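Long-range contacts in SusD superfamily protein (Bacteroides vulgatus ATCC 8482, PDB 3JQ0), which probably binds sugars or other nutrients at the outer membrane, as a member of the SusD family: residues F214-K218 against C367-L371; I275-G281 against V323-D327; V300-F306 against Y334-I338. All coordinates share one frame; numbering follows the deposited sequence. Where two conformers were deposited one is given.

Interaction 1. Residues F214-K218 against C367-L371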
ATOM      1  N   PHE A 214       1.681 -12.964 -11.808  1.00  7.79           N
ATOM      2  CA  PHE A 214       0.645 -11.979 -11.996  1.00  7.44           C
ATOM      3  C   PHE A 214      -0.451 -12.460 -12.923  1.00  8.08           C
ATOM      4  O   PHE A 214      -1.649 -12.220 -12.683  1.00  8.80           O
ATOM      5  CB  PHE A 214       1.217 -10.628 -12.454  1.00  8.06           C
ATOM      6  CG  PHE A 214       2.130  -9.965 -11.436  1.00  7.34           C
ATOM      7  CD1 PHE A 214       1.718  -9.694 -10.146  1.00  8.40           C
ATOM      8  CD2 PHE A 214       3.417  -9.593 -11.783  1.00  7.57           C
ATOM      9  CE1 PHE A 214       2.528  -9.079  -9.241  1.00  8.83           C
ATOM     10  CE2 PHE A 214       4.250  -8.974 -10.873  1.00  8.67           C
ATOM     11  CZ  PHE A 214       3.806  -8.711  -9.609  1.00  8.09           C
ATOM     12  N   GLU A 215      -0.082 -13.196 -13.975  1.00  8.32           N
ATOM     13  CA  GLU A 215      -1.077 -13.800 -14.873  1.00  8.95           C
ATOM     14  C   GLU A 215      -1.964 -14.772 -14.108  1.00  9.33           C
ATOM     15  O   GLU A 215      -3.174 -14.832 -14.325  1.00 10.49           O
ATOM     16  CB  GLU A 215      -0.410 -14.458 -16.063  1.00  9.57           C
ATOM     17  CG  GLU A 215       0.282 -13.547 -17.036  1.00 11.30           C
ATOM     18  CD  GLU A 215      -0.608 -12.747 -17.950  1.00 11.89           C
ATOM     19  OE1 GLU A 215      -1.862 -12.732 -17.756  1.00 12.95           O
ATOM     20  OE2 GLU A 215      -0.022 -12.078 -18.872  1.00 14.22           O
ATOM     21  N   ASN A 216      -1.357 -15.527 -13.206  1.00  8.56           N
ATOM     22  CA  ASN A 216      -2.132 -16.502 -12.414  1.00  9.49           C
ATOM     23  C   ASN A 216      -3.194 -15.882 -11.529  1.00  9.85           C
ATOM     24  O   ASN A 216      -4.209 -16.495 -11.253  1.00 11.48           O
ATOM     25  CB  ASN A 216      -1.246 -17.370 -11.559  1.00  9.88           C
ATOM     26  CG  ASN A 216      -0.552 -18.442 -12.308  1.00 12.59           C
ATOM     27  OD1 ASN A 216      -0.909 -18.819 -13.424  1.00 14.66           O
ATOM     28  ND2 ASN A 216       0.491 -18.958 -11.664  1.00 14.71           N
ATOM     29  N   VAL A 217      -2.954 -14.648 -11.090  1.00  8.95           N
ATOM     30  CA  VAL A 217      -3.972 -13.941 -10.284  1.00  9.53           C
ATOM     31  C   VAL A 217      -5.323 -13.885 -10.995  1.00 10.10           C
ATOM     32  O   VAL A 217      -6.384 -13.980 -10.349  1.00 10.76           O
ATOM     33  CB  VAL A 217      -3.445 -12.506  -9.953  1.00  8.69           C
ATOM     34  CG1 VAL A 217      -4.544 -11.641  -9.346  1.00 10.14           C
ATOM     35  CG2 VAL A 217      -2.213 -12.575  -9.067  1.00 10.20           C
ATOM     36  N   LYS A 218      -5.286 -13.811 -12.323  1.00 11.07           N
ATOM     37  CA  LYS A 218      -6.478 -13.770 -13.137  1.00 12.66           C
ATOM     38  C   LYS A 218      -7.331 -15.026 -13.047  1.00 12.95           C
ATOM     39  O   LYS A 218      -8.497 -15.011 -13.461  1.00 15.82           O
ATOM     40  CB  LYS A 218      -6.119 -13.490 -14.590  1.00 12.17           C
ATOM     41  CG  LYS A 218      -5.321 -12.198 -14.823  1.00 11.70           C
ATOM     42  CD  LYS A 218      -4.984 -12.020 -16.282  1.00 12.72           C
ATOM     43  CE  LYS A 218      -4.318 -10.740 -16.606  1.00 12.74           C
ATOM     44  NZ  LYS A 218      -3.857 -10.699 -18.006  1.00 14.82           N
ATOM     45  N   CYS A 367      -2.384  -5.845  -9.762  1.00  6.69           N
ATOM     46  CA  CYS A 367      -2.027  -6.970 -10.632  1.00  7.20           C
ATOM     47  C   CYS A 367      -1.667  -6.439 -12.031  1.00  6.94           C
ATOM     48  O   CYS A 367      -0.647  -6.776 -12.587  1.00  7.32           O
ATOM     49  CB  CYS A 367      -3.201  -7.953 -10.666  1.00  7.60           C
ATOM     50  SG  CYS A 367      -3.000  -9.291 -11.862  1.00  9.80           S
ATOM     51  N   LEU A 368      -2.561  -5.671 -12.625  1.00  6.84           N
ATOM     52  CA  LEU A 368      -2.331  -5.213 -13.995  1.00  6.77           C
ATOM     53  C   LEU A 368      -1.060  -4.379 -14.131  1.00  7.07           C
ATOM     54  O   LEU A 368      -0.309  -4.557 -15.089  1.00  7.25           O
ATOM     55  CB  LEU A 368      -3.555  -4.422 -14.521  1.00  7.81           C
ATOM     56  CG  LEU A 368      -4.834  -5.224 -14.705  1.00  8.52           C
ATOM     57  CD1 LEU A 368      -5.927  -4.274 -15.278  1.00 10.83           C
ATOM     58  CD2 LEU A 368      -4.622  -6.464 -15.589  1.00  9.95           C
ATOM     59  N   LEU A 369      -0.837  -3.449 -13.203  1.00  6.71           N
ATOM     60  CA  LEU A 369       0.310  -2.569 -13.339  1.00  6.89           C
ATOM     61  C   LEU A 369       1.629  -3.283 -13.037  1.00  6.48           C
ATOM     62  O   LEU A 369       2.661  -2.915 -13.611  1.00  7.68           O
ATOM     63  CB  LEU A 369       0.112  -1.287 -12.523  1.00  6.53           C
ATOM     64  CG  LEU A 369      -1.035  -0.408 -13.077  1.00  7.09           C
ATOM     65  CD1 LEU A 369      -1.262   0.764 -12.112  1.00  7.74           C
ATOM     66  CD2 LEU A 369      -0.771   0.094 -14.520  1.00  8.93           C
ATOM     67  N   GLN A 370       1.620  -4.235 -12.118  1.00  6.93           N
ATOM     68  CA  GLN A 370       2.846  -5.020 -11.875  1.00  7.33           C
ATOM     69  C   GLN A 370       3.090  -6.019 -13.015  1.00  7.32           C
ATOM     70  O   GLN A 370       4.254  -6.255 -13.367  1.00  8.22           O
ATOM     71  CB  GLN A 370       2.834  -5.709 -10.516  1.00  7.26           C
ATOM     72  CG  GLN A 370       2.685  -4.725  -9.370  1.00  7.19           C
ATOM     73  CD  GLN A 370       3.398  -5.123  -8.107  1.00  6.66           C
ATOM     74  OE1 GLN A 370       4.573  -5.559  -8.167  1.00  8.93           O
ATOM     75  NE2 GLN A 370       2.721  -4.989  -6.970  1.00  7.99           N
ATOM     76  N   LEU A 371       2.019  -6.570 -13.601  1.00  7.81           N
ATOM     77  CA  LEU A 371       2.145  -7.326 -14.840  1.00  8.07           C
ATOM     78  C   LEU A 371       2.790  -6.475 -15.913  1.00  7.51           C
ATOM     79  O   LEU A 371       3.696  -6.915 -16.635  1.00  8.07           O
ATOM     80  CB  LEU A 371       0.795  -7.883 -15.234  1.00  8.03           C
ATOM     81  CG  LEU A 371       0.749  -8.648 -16.583  1.00  8.20           C
ATOM     82  CD1 LEU A 371       1.779  -9.807 -16.553  1.00  9.74           C
ATOM     83  CD2 LEU A 371      -0.662  -9.194 -16.794  1.00 10.18           C
TER
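Phe214, on helix 204-217, and Leu371, on helix 364-377, bring the two backbones to their closest approach, 5.7 Å between their CA atoms, and no hydrogen bond passes between the two segments. The Phe214 ring carries the contact. Its CG stands anti to the carbonyl carbon (chi1 -64°), which sends the ring toward Gln370, whose CB rests over one face, displaced to the rim and nearest CZ. That CB lies 3.6 Å from the Phe214 ring centroid, a CH-pi contact. Gln370 OE1 also comes near CZ, with the amide plane turned 47° from the ring, while Gln370 NE2 bonds to Asp366 and Glu191. Behind the ring, Phe214 CB packs on Leu371 CB at 3.9 Å. With an alanine here only CB would remain, and Gln370 CB would probably lose the ring face it rests on, opening a gap between the helices.

Cys367 reaches back the other way: with SG anti to its own N (chi1 173°), the sulfur lies 3.3 Å from Phe214 O and 3.8 Å from Val217 CB. At the more exposed margin Lys218 NZ makes a salt bridge with Glu215 OE1 at 2.9 Å, meeting it on the syn side of the carboxylate. Leu371 lies across this pair at about a right angle, its CD2 against both Glu215 OE2 and Lys218 NZ, so the methyl packs on the charged ends.

This is buried helix-to-helix packing in the largely alpha-helical SusD fold. Helix 182-199 lines the contact through Leu194, which touches Phe214 and Gln370, and Met187, which touches Cys367; helix 383-394 meets Leu368 and Leu371, and helix 430-441 packs on Gln370 through Arg438.

Interaction 2. Residues I275-G281 against V323-D327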
ATOM      1  N   ILE A 275     -12.981  27.803   8.942  1.00  9.84           N
ATOM      2  CA  ILE A 275     -11.814  28.497   8.339  1.00 10.02           C
ATOM      3  C   ILE A 275     -11.766  28.346   6.824  1.00  9.03           C
ATOM      4  O   ILE A 275     -11.548  29.320   6.128  1.00 10.50           O
ATOM      5  CB  ILE A 275     -10.514  27.986   8.956  1.00 10.44           C
ATOM      6  CG1 ILE A 275     -10.523  28.198  10.490  1.00 11.66           C
ATOM      7  CG2 ILE A 275      -9.259  28.661   8.322  1.00 12.12           C
ATOM      8  CD1 ILE A 275     -10.739  29.626  10.952  1.00 14.52           C
ATOM      9  N   TYR A 276     -11.897  27.123   6.315  1.00  7.92           N
ATOM     10  CA  TYR A 276     -11.727  26.849   4.867  1.00  7.26           C
ATOM     11  C   TYR A 276     -13.023  27.124   4.081  1.00  7.15           C
ATOM     12  O   TYR A 276     -14.108  27.275   4.654  1.00  8.50           O
ATOM     13  CB  TYR A 276     -11.289  25.414   4.652  1.00  7.99           C
ATOM     14  CG  TYR A 276     -10.019  24.991   5.371  1.00  7.68           C
ATOM     15  CD1 TYR A 276      -9.024  25.889   5.718  1.00  9.66           C
ATOM     16  CD2 TYR A 276      -9.835  23.677   5.688  1.00  7.72           C
ATOM     17  CE1 TYR A 276      -7.869  25.455   6.382  1.00  9.85           C
ATOM     18  CE2 TYR A 276      -8.691  23.216   6.342  1.00  8.35           C
ATOM     19  CZ  TYR A 276      -7.711  24.117   6.671  1.00  7.53           C
ATOM     20  OH  TYR A 276      -6.578  23.733   7.341  1.00  9.27           O
ATOM     21  N   CYS A 277     -12.879  27.167   2.787  1.00  7.50           N
ATOM     22  CA  CYS A 277     -13.989  27.286   1.873  1.00  7.11           C
ATOM     23  C   CYS A 277     -13.666  26.449   0.632  1.00  6.85           C
ATOM     24  O   CYS A 277     -12.546  25.953   0.441  1.00  7.26           O
ATOM     25  CB  CYS A 277     -14.283  28.739   1.500  1.00  7.80           C
ATOM     26  SG  CYS A 277     -13.007  29.563   0.548  1.00  7.78           S
ATOM     27  N   ASP A 278     -14.655  26.372  -0.241  1.00  7.34           N
ATOM     28  CA  ASP A 278     -14.499  25.652  -1.511  1.00  7.69           C
ATOM     29  C   ASP A 278     -14.038  26.629  -2.623  1.00  7.18           C
ATOM     30  O   ASP A 278     -13.739  27.795  -2.387  1.00  7.49           O
ATOM     31  CB  ASP A 278     -15.799  24.885  -1.836  1.00  7.73           C
ATOM     32  CG  ASP A 278     -16.965  25.802  -2.177  1.00  8.00           C
ATOM     33  OD1 ASP A 278     -16.769  26.985  -2.564  1.00  7.62           O
ATOM     34  OD2 ASP A 278     -18.097  25.277  -2.092  1.00  8.63           O
ATOM     35  N   GLU A 279     -13.954  26.125  -3.861  1.00  7.86           N
ATOM     36  CA  GLU A 279     -13.356  26.909  -4.938  1.00  8.49           C
ATOM     37  C   GLU A 279     -14.213  28.116  -5.307  1.00  7.72           C
ATOM     38  O   GLU A 279     -13.760  29.030  -5.962  1.00  8.53           O
ATOM     39  CB  GLU A 279     -13.097  26.048  -6.163  1.00  8.93           C
ATOM     40  CG  GLU A 279     -14.338  25.637  -6.950  1.00 10.46           C
ATOM     41  CD  GLU A 279     -14.075  24.843  -8.202  1.00 14.71           C
ATOM     42  OE1 GLU A 279     -12.909  24.583  -8.524  1.00 18.02           O
ATOM     43  OE2 GLU A 279     -15.065  24.468  -8.868  1.00 16.74           O
ATOM     44  N   ASN A 280     -15.491  28.075  -4.925  1.00  7.62           N
ATOM     45  CA  ASN A 280     -16.421  29.179  -5.168  1.00  7.43           C
ATOM     46  C   ASN A 280     -16.406  30.208  -4.038  1.00  7.41           C
ATOM     47  O   ASN A 280     -17.157  31.163  -4.103  1.00  9.50           O
ATOM     48  CB  ASN A 280     -17.840  28.633  -5.331  1.00  8.14           C
ATOM     49  CG  ASN A 280     -18.018  27.715  -6.485  1.00  7.75           C
ATOM     50  OD1 ASN A 280     -18.665  26.612  -6.326  1.00 11.16           O
ATOM     51  ND2 ASN A 280     -17.530  28.053  -7.608  1.00  6.50           N
ATOM     52  N   GLY A 281     -15.653  29.968  -2.965  1.00  7.62           N
ATOM     53  CA  GLY A 281     -15.629  30.837  -1.819  1.00  7.45           C
ATOM     54  C   GLY A 281     -16.677  30.527  -0.771  1.00  7.42           C
ATOM     55  O   GLY A 281     -16.888  31.354   0.118  1.00  9.10           O
ATOM     56  N   VAL A 323      -8.864  22.549  -0.624  1.00  6.60           N
ATOM     57  CA  VAL A 323      -9.500  23.560   0.198  1.00  6.36           C
ATOM     58  C   VAL A 323      -8.840  24.920  -0.052  1.00  6.33           C
ATOM     59  O   VAL A 323      -7.680  25.016  -0.450  1.00  6.82           O
ATOM     60  CB  VAL A 323      -9.517  23.181   1.698  1.00  7.16           C
ATOM     61  CG1 VAL A 323     -10.278  21.866   1.924  1.00  8.39           C
ATOM     62  CG2 VAL A 323      -8.129  23.115   2.334  1.00  8.39           C
ATOM     63  N   TYR A 324      -9.660  25.925   0.132  1.00  6.64           N
ATOM     64  CA  TYR A 324      -9.378  27.307  -0.169  1.00  7.03           C
ATOM     65  C   TYR A 324      -9.613  28.121   1.087  1.00  6.30           C
ATOM     66  O   TYR A 324     -10.172  27.666   2.097  1.00  7.30           O
ATOM     67  CB  TYR A 324     -10.287  27.803  -1.338  1.00  7.01           C
ATOM     68  CG  TYR A 324     -10.090  27.041  -2.611  1.00  7.42           C
ATOM     69  CD1 TYR A 324     -10.602  25.752  -2.769  1.00  7.91           C
ATOM     70  CD2 TYR A 324      -9.389  27.604  -3.671  1.00  7.84           C
ATOM     71  CE1 TYR A 324     -10.397  25.038  -3.925  1.00  9.50           C
ATOM     72  CE2 TYR A 324      -9.182  26.885  -4.836  1.00  9.44           C
ATOM     73  CZ  TYR A 324      -9.646  25.592  -4.950  1.00 10.19           C
ATOM     74  OH  TYR A 324      -9.442  24.858  -6.116  1.00 12.67           O
ATOM     75  N   LYS A 325      -9.203  29.389   1.045  1.00  6.88           N
ATOM     76  CA  LYS A 325      -9.671  30.361   2.032  0.51  7.86           C
ATOM     77  C   LYS A 325     -10.102  31.623   1.287  1.00  8.23           C
ATOM     78  O   LYS A 325      -9.495  32.029   0.261  1.00  9.36           O
ATOM     79  CB  LYS A 325      -8.616  30.648   3.111  0.51  8.75           C
ATOM     80  CG  LYS A 325      -8.433  29.502   4.112  0.51  9.50           C
ATOM     81  CD  LYS A 325      -7.171  29.613   4.963  0.51 11.77           C
ATOM     82  CE  LYS A 325      -7.148  30.763   5.902  0.51 13.22           C
ATOM     83  NZ  LYS A 325      -5.760  30.851   6.569  0.51 13.91           N
ATOM     84  N   LYS A 326     -11.147  32.245   1.805  1.00  7.58           N
ATOM     85  CA  LYS A 326     -11.642  33.505   1.265  1.00  7.69           C
ATOM     86  C   LYS A 326     -11.259  34.590   2.252  1.00  7.51           C
ATOM     87  O   LYS A 326     -11.695  34.561   3.418  1.00  8.67           O
ATOM     88  CB  LYS A 326     -13.146  33.449   1.108  1.00  8.48           C
ATOM     89  CG  LYS A 326     -13.699  34.762   0.472  1.00 10.10           C
ATOM     90  CD  LYS A 326     -15.121  34.588   0.010  1.00 12.26           C
ATOM     91  CE  LYS A 326     -16.036  34.377   1.115  1.00 15.08           C
ATOM     92  NZ  LYS A 326     -17.461  34.223   0.622  1.00 19.38           N
ATOM     93  N   ASP A 327     -10.445  35.526   1.851  1.00  8.20           N
ATOM     94  CA  ASP A 327      -9.990  36.572   2.738  1.00  8.50           C
ATOM     95  C   ASP A 327     -11.070  37.630   2.946  1.00  8.11           C
ATOM     96  O   ASP A 327     -12.144  37.585   2.341  1.00  8.49           O
ATOM     97  CB  ASP A 327      -8.617  37.093   2.286  1.00  9.48           C
ATOM     98  CG  ASP A 327      -8.629  37.788   0.993  1.00  8.82           C
ATOM     99  OD1 ASP A 327      -9.630  38.455   0.653  1.00  8.87           O
ATOM    100  OD2 ASP A 327      -7.547  37.730   0.350  1.00  9.64           O
TER
HETATM  101  O   HOH W   1     -12.525  30.837   3.892  1.00 10.83           O
HETATM  102  O   HOH W   2     -17.517  33.705  -2.717  1.00 23.83           O
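Cys277 and Tyr324 form a single antiparallel bridge, a hydrogen-bonded pair that lays the loop after helix 269-275 against strand 320-326 of a two-stranded hairpin. Cys277 N gives to Tyr324 O at 2.8 Å, and Tyr324 N returns a bond to Cys277 O. Beyond the bridge, Asp278 to Gly281 make a type I turn. Asp278 OD1 takes the N-H of Asn280, forming an Asx turn.

Tyr324 can be followed outward along this turn. Its CB sits beside Cys277 O and Asp278 O, and also touches Cys277 SG. CG runs past Asp278 O, and CD1 reaches Glu279 N at 3.5 Å. Glu279 CA stands over the centre of the ring, 3.7 Å from the Tyr324 centroid, a CH-pi contact. CE1 and CZ meet Glu279 CB, and OH ends 3.8 Å from that same CB. Glu279 thus covers one face of the tyrosine, while Cys277 O is at the ring edge, in its plane.

On the other side of the bridge, the Tyr276 ring takes Val323 CG2 over one face, toward the rim, with Lys325 CG at its edge. Phe335 of the partner strand also meets the Tyr276 ring. In one of its two conformers, Lys325 makes a cation-pi contact with Phe335, and Ile275 CG2 runs beside its chain, pointing the same way. A water accepts from Lys326 N and donates to Ile275 O, joining the segments past the end of the bridge.

The Lys326 chain starts with CG anti to its N (chi1 -177°) and bends at chi3, which carries its ammonium to the end of the turn: Lys326 NZ donates to Gly281 O at 3.0 Å, tilted 27° from the carbonyl plane.

Interaction 3. Residues V300-F306 against Y334-I338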
ATOM      1  N   VAL A 300       0.138  16.039   2.172  1.00  6.45           N
ATOM      2  CA  VAL A 300       0.387  15.990   0.750  1.00  6.72           C
ATOM      3  C   VAL A 300       0.905  17.365   0.317  1.00  6.39           C
ATOM      4  O   VAL A 300       0.319  18.399   0.665  1.00  6.68           O
ATOM      5  CB  VAL A 300      -0.877  15.595  -0.024  1.00  7.03           C
ATOM      6  CG1 VAL A 300      -0.708  15.756  -1.557  1.00  7.72           C
ATOM      7  CG2 VAL A 300      -1.349  14.171   0.359  1.00  7.36           C
ATOM      8  N   ARG A 301       1.959  17.386  -0.495  1.00  6.70           N
ATOM      9  CA  ARG A 301       2.545  18.639  -0.971  0.55  6.32           C
ATOM     10  C   ARG A 301       1.441  19.456  -1.650  1.00  7.06           C
ATOM     11  O   ARG A 301       0.726  18.958  -2.530  1.00  6.94           O
ATOM     12  CB  ARG A 301       3.641  18.342  -1.994  0.55  6.87           C
ATOM     13  CG  ARG A 301       4.883  17.717  -1.406  0.55  7.33           C
ATOM     14  CD  ARG A 301       5.735  18.723  -0.612  0.55  9.57           C
ATOM     15  NE  ARG A 301       7.046  18.199  -0.261  0.55  9.81           N
ATOM     16  CZ  ARG A 301       7.998  18.916   0.336  0.55  9.14           C
ATOM     17  NH1 ARG A 301       7.762  20.144   0.715  0.55 10.11           N
ATOM     18  NH2 ARG A 301       9.188  18.375   0.586  0.55 11.62           N
ATOM     19  N   ARG A 302       1.349  20.724  -1.291  1.00  6.87           N
ATOM     20  CA  ARG A 302       0.288  21.587  -1.833  1.00  7.81           C
ATOM     21  C   ARG A 302       0.358  21.661  -3.363  1.00  7.23           C
ATOM     22  O   ARG A 302      -0.657  21.629  -4.058  1.00  8.35           O
ATOM     23  CB  ARG A 302       0.378  22.963  -1.201  1.00  7.29           C
ATOM     24  CG  ARG A 302       0.071  22.979   0.276  1.00  7.67           C
ATOM     25  CD  ARG A 302       0.457  24.269   0.921  1.00  8.54           C
ATOM     26  NE  ARG A 302       1.884  24.449   0.857  1.00 10.03           N
ATOM     27  CZ  ARG A 302       2.500  25.586   1.076  1.00 11.64           C
ATOM     28  NH1 ARG A 302       1.794  26.665   1.424  1.00 13.75           N
ATOM     29  NH2 ARG A 302       3.815  25.667   0.976  1.00 15.25           N
ATOM     30  N   GLU A 303       1.567  21.737  -3.905  1.00  8.10           N
ATOM     31  CA  GLU A 303       1.812  21.838  -5.327  0.51  8.71           C
ATOM     32  C   GLU A 303       1.338  20.580  -6.080  1.00  8.69           C
ATOM     33  O   GLU A 303       0.992  20.622  -7.260  1.00 10.06           O
ATOM     34  CB  GLU A 303       3.339  22.070  -5.489  0.51  9.14           C
ATOM     35  CG  GLU A 303       3.841  22.261  -6.912  0.51 12.28           C
ATOM     36  CD  GLU A 303       5.377  22.280  -7.065  0.51 14.38           C
ATOM     37  OE1 GLU A 303       6.142  22.185  -6.067  0.51 14.92           O
ATOM     38  OE2 GLU A 303       5.825  22.333  -8.225  0.51 16.39           O
ATOM     39  N   PHE A 304       1.354  19.443  -5.401  1.00  7.24           N
ATOM     40  CA  PHE A 304       1.018  18.186  -6.048  1.00  7.67           C
ATOM     41  C   PHE A 304      -0.408  18.156  -6.551  1.00  7.38           C
ATOM     42  O   PHE A 304      -0.681  17.506  -7.562  1.00  8.46           O
ATOM     43  CB  PHE A 304       1.279  17.020  -5.103  1.00  7.99           C
ATOM     44  CG  PHE A 304       1.009  15.680  -5.713  1.00  8.27           C
ATOM     45  CD1 PHE A 304       1.899  15.099  -6.584  1.00  9.80           C
ATOM     46  CD2 PHE A 304      -0.195  15.021  -5.456  1.00  9.43           C
ATOM     47  CE1 PHE A 304       1.608  13.869  -7.190  1.00 10.80           C
ATOM     48  CE2 PHE A 304      -0.474  13.782  -6.067  1.00 10.57           C
ATOM     49  CZ  PHE A 304       0.463  13.221  -6.892  1.00  9.91           C
ATOM     50  N   TYR A 305      -1.319  18.869  -5.882  1.00  7.87           N
ATOM     51  CA  TYR A 305      -2.710  18.822  -6.277  1.00  7.90           C
ATOM     52  C   TYR A 305      -2.895  19.192  -7.736  1.00  7.41           C
ATOM     53  O   TYR A 305      -3.744  18.608  -8.392  1.00  8.09           O
ATOM     54  CB  TYR A 305      -3.593  19.716  -5.378  1.00  7.58           C
ATOM     55  CG  TYR A 305      -5.059  19.642  -5.715  1.00  7.81           C
ATOM     56  CD1 TYR A 305      -5.850  18.639  -5.196  1.00  7.73           C
ATOM     57  CD2 TYR A 305      -5.629  20.525  -6.623  1.00  8.10           C
ATOM     58  CE1 TYR A 305      -7.184  18.523  -5.526  1.00  8.31           C
ATOM     59  CE2 TYR A 305      -6.969  20.402  -6.971  1.00  8.09           C
ATOM     60  CZ  TYR A 305      -7.733  19.392  -6.447  1.00  8.66           C
ATOM     61  OH  TYR A 305      -9.027  19.252  -6.802  1.00  9.85           O
ATOM     62  N   PHE A 306      -2.107  20.148  -8.245  1.00  8.15           N
ATOM     63  CA  PHE A 306      -2.221  20.589  -9.629  1.00  9.01           C
ATOM     64  C   PHE A 306      -1.224  19.955 -10.585  1.00  8.08           C
ATOM     65  O   PHE A 306      -1.256  20.280 -11.768  1.00  9.47           O
ATOM     66  CB  PHE A 306      -2.213  22.131  -9.697  1.00 10.26           C
ATOM     67  CG  PHE A 306      -3.365  22.781  -8.986  1.00  9.97           C
ATOM     68  CD1 PHE A 306      -4.607  22.785  -9.573  1.00 11.22           C
ATOM     69  CD2 PHE A 306      -3.204  23.334  -7.719  1.00 11.91           C
ATOM     70  CE1 PHE A 306      -5.700  23.353  -8.931  1.00 13.83           C
ATOM     71  CE2 PHE A 306      -4.297  23.911  -7.071  1.00 12.80           C
ATOM     72  CZ  PHE A 306      -5.519  23.937  -7.679  1.00 13.56           C
ATOM     73  N   TYR A 334      -6.366  29.208  -3.245  1.00  8.14           N
ATOM     74  CA  TYR A 334      -6.058  27.834  -2.941  1.00  7.93           C
ATOM     75  C   TYR A 334      -5.176  27.767  -1.706  1.00  7.18           C
ATOM     76  O   TYR A 334      -4.197  28.512  -1.605  1.00  8.51           O
ATOM     77  CB  TYR A 334      -5.334  27.211  -4.122  1.00  8.26           C
ATOM     78  CG  TYR A 334      -4.759  25.834  -3.869  1.00  7.73           C
ATOM     79  CD1 TYR A 334      -5.586  24.742  -3.602  1.00  8.02           C
ATOM     80  CD2 TYR A 334      -3.408  25.605  -3.879  1.00  8.52           C
ATOM     81  CE1 TYR A 334      -5.045  23.473  -3.348  1.00  8.10           C
ATOM     82  CE2 TYR A 334      -2.869  24.379  -3.621  1.00  8.81           C
ATOM     83  CZ  TYR A 334      -3.699  23.296  -3.382  1.00  7.36           C
ATOM     84  OH  TYR A 334      -3.192  22.041  -3.130  1.00  8.01           O
ATOM     85  N   PHE A 335      -5.526  26.891  -0.779  1.00  7.06           N
ATOM     86  CA  PHE A 335      -4.810  26.772   0.483  1.00  7.31           C
ATOM     87  C   PHE A 335      -4.035  25.450   0.543  1.00  7.57           C
ATOM     88  O   PHE A 335      -2.849  25.433   0.876  1.00  9.16           O
ATOM     89  CB  PHE A 335      -5.755  26.997   1.645  1.00  7.63           C
ATOM     90  CG  PHE A 335      -5.045  27.115   2.992  1.00  8.30           C
ATOM     91  CD1 PHE A 335      -4.141  28.141   3.235  1.00 10.23           C
ATOM     92  CD2 PHE A 335      -5.287  26.203   4.007  1.00  8.92           C
ATOM     93  CE1 PHE A 335      -3.487  28.199   4.482  1.00 10.48           C
ATOM     94  CE2 PHE A 335      -4.677  26.302   5.232  1.00  9.72           C
ATOM     95  CZ  PHE A 335      -3.773  27.285   5.460  1.00 10.66           C
ATOM     96  N   GLY A 336      -4.680  24.338   0.230  1.00  6.94           N
ATOM     97  CA  GLY A 336      -3.977  23.085   0.155  1.00  6.50           C
ATOM     98  C   GLY A 336      -4.930  21.936  -0.037  1.00  6.66           C
ATOM     99  O   GLY A 336      -6.153  22.105  -0.040  1.00  7.17           O
ATOM    100  N   PRO A 337      -4.365  20.723  -0.106  1.00  6.60           N
ATOM    101  CA  PRO A 337      -5.180  19.511  -0.306  1.00  6.55           C
ATOM    102  C   PRO A 337      -5.436  18.799   1.004  1.00  6.44           C
ATOM    103  O   PRO A 337      -4.600  18.852   1.940  1.00  6.81           O
ATOM    104  CB  PRO A 337      -4.286  18.673  -1.230  1.00  7.01           C
ATOM    105  CG  PRO A 337      -2.918  18.981  -0.727  1.00  7.27           C
ATOM    106  CD  PRO A 337      -2.921  20.417  -0.283  1.00  6.78           C
ATOM    107  N   ILE A 338      -6.558  18.086   1.060  1.00  6.64           N
ATOM    108  CA  ILE A 338      -6.866  17.148   2.136  1.00  6.49           C
ATOM    109  C   ILE A 338      -6.983  15.739   1.545  1.00  6.53           C
ATOM    110  O   ILE A 338      -7.399  15.527   0.400  1.00  6.55           O
ATOM    111  CB  ILE A 338      -8.119  17.519   2.963  1.00  7.25           C
ATOM    112  CG1 ILE A 338      -9.365  17.518   2.089  1.00  7.97           C
ATOM    113  CG2 ILE A 338      -7.929  18.851   3.656  1.00  9.28           C
ATOM    114  CD1 ILE A 338     -10.706  17.576   2.878  1.00 10.21           C
TER
HETATM  115  O   HOH W   3      -0.994  26.925   2.279  1.00 12.77           O
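The Phe306 and Tyr334 rings meet edge to face, their planes at 77° and their centroids 4.9 Å apart. Phe306 supplies the edge: its CE2 stands over the centre of the Tyr334 ring, 3.7 Å from Tyr334 CD2. Gly336 N lies above the opposite face of the tyrosine, toward the rim, so that ring is sandwiched between the phenylalanine edge and its own strand. Phe306 is steadied in turn by Tyr305 CD2, set over the centre of one of its faces.

Tyr334 reaches from strand 332-339 to the irregular, helix-like run 302-305 because its CG stands opposite the backbone N (chi1 171°). Its OH donates to Arg302 O at 2.7 Å, in the carbonyl plane and on a lone pair, and also touches Tyr305 CB. Pro337, three residues on in the strand, packs its CG on Val300 CG1 at 4.0 Å and lays its CD against Arg302 CA. The Arg302 chain crosses the proline at about a right angle, and a water links its NH1 to Phe335 O at the classic bulge, where Phe335 and Gly336 both face Val323. Asp43 takes Arg302 NE in a salt bridge.

Chemically, the short phenol bond satisfies a carbonyl of the loop, flanked by aromatic and proline packing in a partly buried contact, while the Phe306 edge on one face and the strand on the other probably restrict turning of the Tyr334 ring.

How the interactions relate
Coming from the N terminus, the chain passes through several helices before helix 204-217, where the long loop closed by interaction 1 at helix 364-377 begins. Interactions 2 and 3 both nest inside that loop. Their segments alternate: 275-281, then 300-306, then 323-327, then 334-338, so the two loops cross. They meet in the hairpin of strands 320-326 and 332-339, where Val323 pairs with Phe335 and Gly336; interaction 2 ties a loop to the first strand, interaction 3 another loop to the second. Their centres lie 13 Å apart, whereas interaction 1, about 14 Å from interaction 3 at the nearest atoms, joins helices elsewhere and touches neither.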